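Local coordinates for hypothetical protein BACOVA_04980 (Bacteroides ovatus, PDB 3UFI) that is a putative cell-adhesion protein of the fimbrillin-like family and probably serves as a building block of pili, at residues G35-I44 with T72-N80; V60-Y68 with Y101-P112. All coordinates share one frame; numbering follows the deposited sequence.

Interaction 1: G35-I44 with T72-N80; sequences GAAWGSDDRI and TGGSFRVVN. With SO4 (sulfate ion), chain D.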
loop_
_atom_site.group_PDB
_atom_site.type_symbol
_atom_site.label_atom_id
_atom_site.label_comp_id
_atom_site.label_asym_id
_atom_site.label_seq_id
_atom_site.Cartn_x
_atom_site.Cartn_y
_atom_site.Cartn_z
ATOM N N GLY A 35 -11.369 8.719 5.392
ATOM C CA GLY A 35 -10.306 9.544 5.937
ATOM C C GLY A 35 -10.016 9.265 7.390
ATOM O O GLY A 35 -9.163 9.928 7.972
ATOM N N ALA A 36 -10.711 8.296 7.993
ATOM C CA ALA A 36 -10.534 8.010 9.408
ATOM C C ALA A 36 -9.729 6.718 9.645
ATOM O O ALA A 36 -9.673 6.246 10.777
ATOM C CB ALA A 36 -11.897 7.953 10.099
ATOM N N ALA A 37 -9.019 6.219 8.610
ATOM C CA ALA A 37 -8.197 5.005 8.650
ATOM C C ALA A 37 -6.677 5.289 8.506
ATOM O O ALA A 37 -5.939 4.421 8.032
ATOM C CB ALA A 37 -8.636 4.066 7.538
ATOM N N TRP A 38 -6.214 6.498 8.870
ATOM C CA TRP A 38 -4.784 6.820 8.835
ATOM C C TRP A 38 -4.191 6.519 10.199
ATOM O O TRP A 38 -4.880 6.706 11.206
ATOM C CB TRP A 38 -4.554 8.326 8.508
ATOM C CG TRP A 38 -4.897 8.748 7.113
ATOM C CD1 TRP A 38 -6.034 9.379 6.708
ATOM C CD2 TRP A 38 -4.090 8.578 5.939
ATOM N NE1 TRP A 38 -5.992 9.608 5.351
ATOM C CE2 TRP A 38 -4.792 9.162 4.861
ATOM C CE3 TRP A 38 -2.825 8.009 5.696
ATOM C CZ2 TRP A 38 -4.275 9.190 3.562
ATOM C CZ3 TRP A 38 -2.300 8.058 4.411
ATOM C CH2 TRP A 38 -3.027 8.626 3.357
ATOM N N GLY A 39 -2.916 6.137 10.239
ATOM C CA GLY A 39 -2.176 6.000 11.488
ATOM C C GLY A 39 -1.799 7.399 11.943
ATOM O O GLY A 39 -1.609 8.293 11.104
ATOM N N SER A 40 -1.671 7.606 13.255
ATOM C CA SER A 40 -1.374 8.909 13.853
ATOM C C SER A 40 -0.073 9.616 13.353
ATOM O O SER A 40 -0.005 10.849 13.390
ATOM C CB SER A 40 -1.297 8.785 15.371
ATOM O OG SER A 40 -1.134 10.068 15.959
ATOM N N ASP A 41 0.942 8.880 12.932
ATOM C CA ASP A 41 2.168 9.567 12.499
ATOM C C ASP A 41 2.423 9.350 10.985
ATOM O O ASP A 41 3.558 9.496 10.539
ATOM C CB ASP A 41 3.355 9.030 13.350
ATOM C CG ASP A 41 4.707 9.718 13.159
ATOM O OD1 ASP A 41 4.754 10.970 13.225
ATOM O OD2 ASP A 41 5.716 8.998 12.949
ATOM N N ASP A 42 1.381 8.979 10.207
ATOM C CA ASP A 42 1.520 8.680 8.775
ATOM C C ASP A 42 2.027 9.888 7.991
ATOM O O ASP A 42 1.587 11.015 8.217
ATOM C CB ASP A 42 0.204 8.176 8.182
ATOM C CG ASP A 42 -0.142 6.734 8.545
ATOM O OD1 ASP A 42 0.712 6.044 9.180
ATOM O OD2 ASP A 42 -1.220 6.278 8.152
ATOM N N ARG A 43 2.962 9.625 7.074
ATOM C CA ARG A 43 3.635 10.633 6.277
ATOM C C ARG A 43 3.394 10.439 4.809
ATOM O O ARG A 43 3.559 9.341 4.289
ATOM C CB ARG A 43 5.151 10.620 6.553
ATOM C CG ARG A 43 5.584 10.554 8.014
ATOM C CD ARG A 43 5.198 11.824 8.715
ATOM N NE ARG A 43 5.590 11.800 10.116
ATOM C CZ ARG A 43 6.723 12.304 10.597
ATOM N NH1 ARG A 43 7.604 12.874 9.784
ATOM N NH2 ARG A 43 6.971 12.262 11.896
ATOM N N ILE A 44 3.072 11.545 4.119
ATOM C CA ILE A 44 2.860 11.540 2.671
ATOM C C ILE A 44 3.823 12.550 2.011
ATOM O O ILE A 44 4.288 13.477 2.668
ATOM C CB ILE A 44 1.357 11.845 2.316
ATOM C CG1 ILE A 44 0.929 13.286 2.751
ATOM C CG2 ILE A 44 0.402 10.731 2.851
ATOM C CD1 ILE A 44 -0.464 13.777 2.221
ATOM N N THR A 72 -4.767 14.514 12.582
ATOM C CA THR A 72 -5.901 13.738 13.112
ATOM C C THR A 72 -6.926 13.547 11.993
ATOM O O THR A 72 -7.217 14.483 11.248
ATOM C CB THR A 72 -6.505 14.395 14.380
ATOM O OG1 THR A 72 -7.481 13.514 14.929
ATOM C CG2 THR A 72 -7.079 15.797 14.136
ATOM N N GLY A 73 -7.460 12.343 11.897
ATOM C CA GLY A 73 -8.429 12.012 10.864
ATOM C C GLY A 73 -7.712 11.970 9.546
ATOM O O GLY A 73 -6.644 11.384 9.466
ATOM N N GLY A 74 -8.254 12.609 8.525
ATOM C CA GLY A 74 -7.542 12.654 7.249
ATOM C C GLY A 74 -6.887 13.998 7.018
ATOM O O GLY A 74 -6.580 14.338 5.889
ATOM N N SER A 75 -6.726 14.788 8.079
ATOM C CA SER A 75 -6.141 16.115 8.044
ATOM C C SER A 75 -4.614 16.049 8.171
ATOM O O SER A 75 -4.107 15.499 9.143
ATOM C CB SER A 75 -6.726 16.967 9.163
ATOM O OG SER A 75 -6.011 18.192 9.185
ATOM N N PHE A 76 -3.893 16.636 7.204
ATOM C CA PHE A 76 -2.433 16.626 7.173
ATOM C C PHE A 76 -1.856 17.995 7.429
ATOM O O PHE A 76 -2.428 19.009 7.027
ATOM C CB PHE A 76 -1.925 16.083 5.823
ATOM C CG PHE A 76 -2.150 14.599 5.662
ATOM C CD1 PHE A 76 -3.399 14.103 5.282
ATOM C CD2 PHE A 76 -1.117 13.692 5.886
ATOM C CE1 PHE A 76 -3.612 12.724 5.152
ATOM C CE2 PHE A 76 -1.331 12.315 5.753
ATOM C CZ PHE A 76 -2.575 11.841 5.369
ATOM N N ARG A 77 -0.704 18.028 8.094
ATOM C CA ARG A 77 0.015 19.279 8.356
ATOM C C ARG A 77 1.411 19.119 7.846
ATOM O O ARG A 77 1.981 18.047 7.999
ATOM C CB ARG A 77 -0.005 19.659 9.847
ATOM C CG ARG A 77 -1.296 20.388 10.203
ATOM C CD ARG A 77 -1.419 20.710 11.676
ATOM N NE ARG A 77 -0.732 21.948 12.061
ATOM C CZ ARG A 77 0.468 22.005 12.636
ATOM N NH1 ARG A 77 1.152 20.890 12.881
ATOM N NH2 ARG A 77 0.996 23.175 12.966
ATOM N N VAL A 78 1.971 20.156 7.224
ATOM C CA VAL A 78 3.333 20.067 6.699
ATOM C C VAL A 78 4.335 19.747 7.837
ATOM O O VAL A 78 4.146 20.170 8.980
ATOM C CB VAL A 78 3.749 21.325 5.870
ATOM C CG1 VAL A 78 4.155 22.504 6.753
ATOM C CG2 VAL A 78 4.861 20.965 4.883
ATOM N N VAL A 79 5.374 18.988 7.520
ATOM C CA VAL A 79 6.420 18.685 8.501
ATOM C C VAL A 79 7.424 19.832 8.484
ATOM O O VAL A 79 7.981 20.178 7.431
ATOM C CB VAL A 79 7.083 17.292 8.288
ATOM C CG1 VAL A 79 8.309 17.100 9.202
ATOM C CG2 VAL A 79 6.050 16.176 8.504
ATOM N N ASN A 80 7.612 20.435 9.661
ATOM C CA ASN A 80 8.568 21.503 9.901
ATOM C C ASN A 80 9.483 21.132 11.047
ATOM O O ASN A 80 9.065 21.191 12.199
ATOM C CB ASN A 80 7.869 22.823 10.208
ATOM C CG ASN A 80 7.111 23.430 9.080
ATOM O OD1 ASN A 80 7.519 23.398 7.918
ATOM N ND2 ASN A 80 5.998 24.035 9.415
HETATM S S SO4 D . 1.665 25.121 9.783
HETATM O O1 SO4 D . 1.545 23.714 9.412
HETATM O O2 SO4 D . 0.797 25.916 8.902
HETATM O O3 SO4 D . 1.231 25.294 11.168
HETATM O O4 SO4 D . 3.062 25.569 9.654
HETATM O O HOH W 1 -7.403 8.744 10.662
#
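The carbonyl oxygen of Gly73 has two polar partners: Asn70 reaches it through ND2, and a water lying 3.0 Å from Gly73 O bridges the two backbones, being 3.1 Å from the backbone N of Trp38. No direct hydrogen bond joins segment 35-44 to 72-80. Gly73 and Gly74 occupy the central positions of the type II' turn from Thr72 to Ser75, between strands 66-72 and 75-78. Gly73 suits the positive phi there, and Gly74, without a CB, lets Gly35 O lie close.

The bare turn lets the indole of Trp38 come close, with CD1 3.6 Å from Gly74 CA. Phe76 then meets it in a T-shaped stack, its ring edge over the face of the six-membered ring, with planes at 89° and centroids 4.8 Å apart; Phe76 CZ leads, 3.5 Å from Trp38 CE2. On the face of Phe76 sits Ile44, whose CG1 lies between backbone N and carbonyl carbon (chi1 64°), placing CD1 3.9 Å from the Phe76 centroid in a CH-pi contact. With a leucine in place of Trp38, the Phe76 edge would probably lose its aromatic face, and Gly19 O the indole NE1 that donates to it. Arg43, paired with Asp41 and hydrogen-bonded through NH1 to Gln67 OE1, borders Val79. Aromatic and aliphatic surfaces, rather than direct polar bonds, thus hold the loop and the start of strand 43-51 against the hairpin.

Interaction 2: V60-Y68 with Y101-P112; sequences VDTYINIQY and YYPYQGANGTLP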
loop_
_atom_site.group_PDB
_atom_site.type_symbol
_atom_site.label_atom_id
_atom_site.label_comp_id
_atom_site.label_asym_id
_atom_site.label_seq_id
_atom_site.Cartn_x
_atom_site.Cartn_y
_atom_site.Cartn_z
ATOM N N VAL A 60 6.224 24.038 -9.586
ATOM C CA VAL A 60 6.488 22.716 -10.180
ATOM C C VAL A 60 7.970 22.304 -9.904
ATOM O O VAL A 60 8.248 21.109 -9.814
ATOM C CB VAL A 60 6.108 22.722 -11.706
ATOM C CG1 VAL A 60 6.646 21.506 -12.462
ATOM C CG2 VAL A 60 4.596 22.824 -11.898
ATOM N N ASP A 61 8.881 23.291 -9.684
ATOM C CA ASP A 61 10.305 23.067 -9.409
ATOM C C ASP A 61 10.657 22.984 -7.909
ATOM O O ASP A 61 11.612 22.288 -7.579
ATOM C CB ASP A 61 11.162 24.170 -10.061
ATOM C CG ASP A 61 11.193 24.151 -11.585
ATOM O OD1 ASP A 61 11.204 23.037 -12.171
ATOM O OD2 ASP A 61 11.258 25.245 -12.192
ATOM N N THR A 62 9.949 23.711 -7.021
ATOM C CA THR A 62 10.244 23.745 -5.574
ATOM C C THR A 62 9.442 22.699 -4.794
ATOM O O THR A 62 9.975 22.040 -3.895
ATOM C CB THR A 62 9.924 25.157 -5.005
ATOM O OG1 THR A 62 10.636 26.135 -5.753
ATOM C CG2 THR A 62 10.261 25.317 -3.511
ATOM N N TYR A 63 8.142 22.616 -5.103
ATOM C CA TYR A 63 7.176 21.802 -4.392
ATOM C C TYR A 63 7.106 20.394 -4.971
ATOM O O TYR A 63 6.142 19.993 -5.635
ATOM C CB TYR A 63 5.829 22.512 -4.365
ATOM C CG TYR A 63 5.901 23.907 -3.773
ATOM C CD1 TYR A 63 6.554 24.143 -2.562
ATOM C CD2 TYR A 63 5.255 24.983 -4.386
ATOM C CE1 TYR A 63 6.569 25.416 -1.981
ATOM C CE2 TYR A 63 5.260 26.260 -3.812
ATOM C CZ TYR A 63 5.912 26.468 -2.605
ATOM O OH TYR A 63 5.913 27.714 -2.023
ATOM N N ILE A 64 8.177 19.649 -4.691
ATOM C CA ILE A 64 8.354 18.264 -5.088
ATOM C C ILE A 64 8.595 17.431 -3.830
ATOM O O ILE A 64 9.458 17.797 -3.042
ATOM C CB ILE A 64 9.525 18.138 -6.100
ATOM C CG1 ILE A 64 9.271 18.979 -7.370
ATOM C CG2 ILE A 64 9.821 16.666 -6.439
ATOM C CD1 ILE A 64 10.544 19.212 -8.228
ATOM N N ASN A 65 7.833 16.330 -3.629
ATOM C CA ASN A 65 8.037 15.423 -2.495
ATOM C C ASN A 65 8.118 16.195 -1.145
ATOM O O ASN A 65 9.040 16.005 -0.359
ATOM C CB ASN A 65 9.336 14.602 -2.726
ATOM C CG ASN A 65 9.482 13.393 -1.857
ATOM O OD1 ASN A 65 8.547 12.617 -1.689
ATOM N ND2 ASN A 65 10.676 13.182 -1.315
ATOM N N ILE A 66 7.139 17.052 -0.889
ATOM C CA ILE A 66 7.078 17.826 0.349
ATOM C C ILE A 66 6.420 16.932 1.375
ATOM O O ILE A 66 5.337 16.438 1.113
ATOM C CB ILE A 66 6.348 19.195 0.160
ATOM C CG1 ILE A 66 6.994 20.043 -0.972
ATOM C CG2 ILE A 66 6.241 19.971 1.492
ATOM C CD1 ILE A 66 8.539 20.402 -0.837
ATOM N N GLN A 67 7.068 16.721 2.532
ATOM C CA GLN A 67 6.515 15.844 3.559
ATOM C C GLN A 67 5.410 16.526 4.378
ATOM O O GLN A 67 5.595 17.635 4.847
ATOM C CB GLN A 67 7.621 15.330 4.499
ATOM C CG GLN A 67 7.113 14.171 5.383
ATOM C CD GLN A 67 8.090 13.709 6.421
ATOM O OE1 GLN A 67 7.875 12.704 7.074
ATOM N NE2 GLN A 67 9.177 14.422 6.619
ATOM N N TYR A 68 4.277 15.827 4.535
ATOM C CA TYR A 68 3.114 16.179 5.352
ATOM C C TYR A 68 2.876 15.020 6.322
ATOM O O TYR A 68 3.158 13.869 5.991
ATOM C CB TYR A 68 1.851 16.465 4.498
ATOM C CG TYR A 68 1.858 17.817 3.818
ATOM C CD1 TYR A 68 2.673 18.066 2.714
ATOM C CD2 TYR A 68 1.056 18.855 4.282
ATOM C CE1 TYR A 68 2.686 19.318 2.090
ATOM C CE2 TYR A 68 1.076 20.113 3.681
ATOM C CZ TYR A 68 1.904 20.344 2.595
ATOM O OH TYR A 68 1.876 21.561 1.980
ATOM N N TYR A 101 1.731 10.581 -2.375
ATOM C CA TYR A 101 1.952 9.153 -2.164
ATOM C C TYR A 101 2.258 8.907 -0.706
ATOM O O TYR A 101 2.655 9.811 0.005
ATOM C CB TYR A 101 3.089 8.628 -3.071
ATOM C CG TYR A 101 4.452 9.013 -2.544
ATOM C CD1 TYR A 101 5.001 10.266 -2.821
ATOM C CD2 TYR A 101 5.155 8.164 -1.689
ATOM C CE1 TYR A 101 6.223 10.650 -2.286
ATOM C CE2 TYR A 101 6.379 8.546 -1.140
ATOM C CZ TYR A 101 6.907 9.791 -1.440
ATOM O OH TYR A 101 8.110 10.178 -0.898
ATOM N N TYR A 102 2.082 7.673 -0.279
ATOM C CA TYR A 102 2.381 7.168 1.056
ATOM C C TYR A 102 3.124 5.837 0.879
ATOM O O TYR A 102 2.771 5.118 -0.045
ATOM C CB TYR A 102 1.063 6.978 1.859
ATOM C CG TYR A 102 1.219 6.126 3.105
ATOM C CD1 TYR A 102 1.190 4.729 3.031
ATOM C CD2 TYR A 102 1.449 6.710 4.353
ATOM C CE1 TYR A 102 1.418 3.940 4.156
ATOM C CE2 TYR A 102 1.675 5.926 5.486
ATOM C CZ TYR A 102 1.671 4.544 5.378
ATOM O OH TYR A 102 1.860 3.766 6.488
ATOM N N PRO A 103 4.067 5.413 1.753
ATOM C CA PRO A 103 4.686 6.161 2.865
ATOM C C PRO A 103 5.789 7.082 2.350
ATOM O O PRO A 103 6.611 6.687 1.500
ATOM C CB PRO A 103 5.259 5.050 3.776
ATOM C CG PRO A 103 5.254 3.765 2.964
ATOM C CD PRO A 103 4.696 4.084 1.588
ATOM N N TYR A 104 5.845 8.303 2.901
ATOM C CA TYR A 104 6.889 9.253 2.533
ATOM C C TYR A 104 8.298 8.691 2.702
ATOM O O TYR A 104 8.598 8.020 3.688
ATOM C CB TYR A 104 6.809 10.515 3.414
ATOM C CG TYR A 104 7.781 11.592 2.975
ATOM C CD1 TYR A 104 7.462 12.455 1.935
ATOM C CD2 TYR A 104 9.035 11.728 3.584
ATOM C CE1 TYR A 104 8.348 13.442 1.513
ATOM C CE2 TYR A 104 9.940 12.703 3.156
ATOM C CZ TYR A 104 9.570 13.581 2.141
ATOM O OH TYR A 104 10.393 14.557 1.673
ATOM N N GLN A 105 9.181 9.061 1.787
ATOM C CA GLN A 105 10.612 8.859 1.937
ATOM C C GLN A 105 11.318 9.963 1.160
ATOM O O GLN A 105 10.714 10.605 0.301
ATOM C CB GLN A 105 11.075 7.454 1.532
ATOM C CG GLN A 105 11.052 7.157 0.046
ATOM C CD GLN A 105 11.790 5.871 -0.212
ATOM O OE1 GLN A 105 12.947 5.849 -0.647
ATOM N NE2 GLN A 105 11.135 4.771 0.075
ATOM N N GLY A 106 12.582 10.180 1.465
ATOM C CA GLY A 106 13.352 11.136 0.713
ATOM C C GLY A 106 13.453 12.497 1.319
ATOM O O GLY A 106 13.267 12.669 2.522
ATOM N N ALA A 107 13.795 13.464 0.460
ATOM C CA ALA A 107 14.065 14.836 0.850
ATOM C C ALA A 107 13.097 15.797 0.151
ATOM O O ALA A 107 12.534 15.455 -0.892
ATOM C CB ALA A 107 15.512 15.173 0.519
ATOM N N ASN A 108 12.845 16.973 0.754
ATOM C CA ASN A 108 11.936 17.959 0.141
ATOM C C ASN A 108 12.602 18.573 -1.087
ATOM O O ASN A 108 13.805 18.867 -1.052
ATOM C CB ASN A 108 11.574 19.076 1.132
ATOM C CG ASN A 108 10.516 18.756 2.140
ATOM O OD1 ASN A 108 9.866 17.711 2.107
ATOM N ND2 ASN A 108 10.268 19.704 3.027
ATOM N N GLY A 109 11.823 18.748 -2.152
ATOM C CA GLY A 109 12.315 19.360 -3.389
ATOM C C GLY A 109 12.890 18.390 -4.395
ATOM O O GLY A 109 13.286 18.808 -5.482
ATOM N N THR A 110 12.942 17.095 -4.044
ATOM C CA THR A 110 13.491 16.040 -4.910
ATOM C C THR A 110 12.657 14.785 -4.867
ATOM O O THR A 110 12.305 14.335 -3.769
ATOM C CB THR A 110 14.922 15.616 -4.499
ATOM O OG1 THR A 110 15.643 16.693 -3.958
ATOM C CG2 THR A 110 15.681 14.959 -5.638
ATOM N N LEU A 111 12.480 14.130 -6.034
ATOM C CA LEU A 111 11.720 12.876 -6.101
ATOM C C LEU A 111 12.516 11.745 -5.422
ATOM O O LEU A 111 13.733 11.682 -5.586
ATOM C CB LEU A 111 11.365 12.506 -7.553
ATOM C CG LEU A 111 10.298 13.359 -8.282
ATOM C CD1 LEU A 111 10.226 12.985 -9.731
ATOM C CD2 LEU A 111 8.920 13.237 -7.663
ATOM N N PRO A 112 11.856 10.877 -4.615
ATOM C CA PRO A 112 12.595 9.791 -3.940
ATOM C C PRO A 112 13.060 8.705 -4.919
ATOM O O PRO A 112 12.684 8.739 -6.091
ATOM C CB PRO A 112 11.565 9.245 -2.950
ATOM C CG PRO A 112 10.244 9.507 -3.597
ATOM C CD PRO A 112 10.410 10.826 -4.299
HETATM O O HOH W 2 13.492 21.517 -5.963
HETATM O O HOH W 3 8.128 18.990 4.949
#
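A G1 beta bulge, in which Asn65 and Ile66 both face Val46 of strand 43-51, presents Asn65 to the end of strand 95-102 and the loop that follows. Its CG stands anti to the backbone N (chi1 -164°), which carries the amide between the two. There Asn65 OD1 accepts, on a lone pair, the hydroxyl of the strand residue Tyr101, with Tyr101 OH 2.6 Å from it; the same hydroxyl receives the backbone N-H of Gln105. On the other branch, Asn65 ND2 donates to Gln105 O at 3.0 Å, nearly straight (167°) and in the amide plane, and to Ala107 O, also at 3.0 Å, from above that carbonyl's plane. A carboxamide fits because it offers an acceptor to the tyrosine and two N-H groups to a loop whose Gln105 and Ala107 carbonyls turn toward it. Gly106 suits its place too, since a CB there would clash with Asn65 ND2.

The bulge position has left-handed backbone angles, which asparagine tolerates better than most residues, and it turns the Asn65 carbonyl toward Tyr104, whose OH donates to Asn65 O at 2.8 Å. Two residues on, in strand 66-72, Gln67 lies over the face of Tyr104: CB is 3.5 Å from the ring centroid and the amide stacks at 7° to the ring, while OE1 is held by Arg43. Gln67 N donates to Asn108 OD1 at 3.0 Å, and a water joins Asn108 ND2 to Gln67 O. At the far end Gly109, which takes the positive phi of a type II turn, gives its N-H to Ile64 O at 2.7 Å, and Ile64 CG2 packs on Leu111 CD2 at 3.8 Å.

How the interactions relate
The two contacts lie with their centres about 15 Å apart on one mixed beta sheet in the fimbrillin-like region. Along the chain their segments alternate: 35-44, 60-68, 72-80, 101-112. Interaction 1 involves the start of strand 43-51, which lies between 66-72 and 95-102 and pairs antiparallel with both; interaction 2 ties the residues leading into 66-72 to the loop that leaves 95-102. They also touch directly: Arg43 O lies 2.9 Å from Tyr104 N, a probable hydrogen bond, and Ile44 packs against Tyr101. Strand 66-72 runs on through the hairpin turn into 75-78, where Val78 meets Tyr68. Together the contacts brace neighbouring strands of one sheet in this probable pilus subunit.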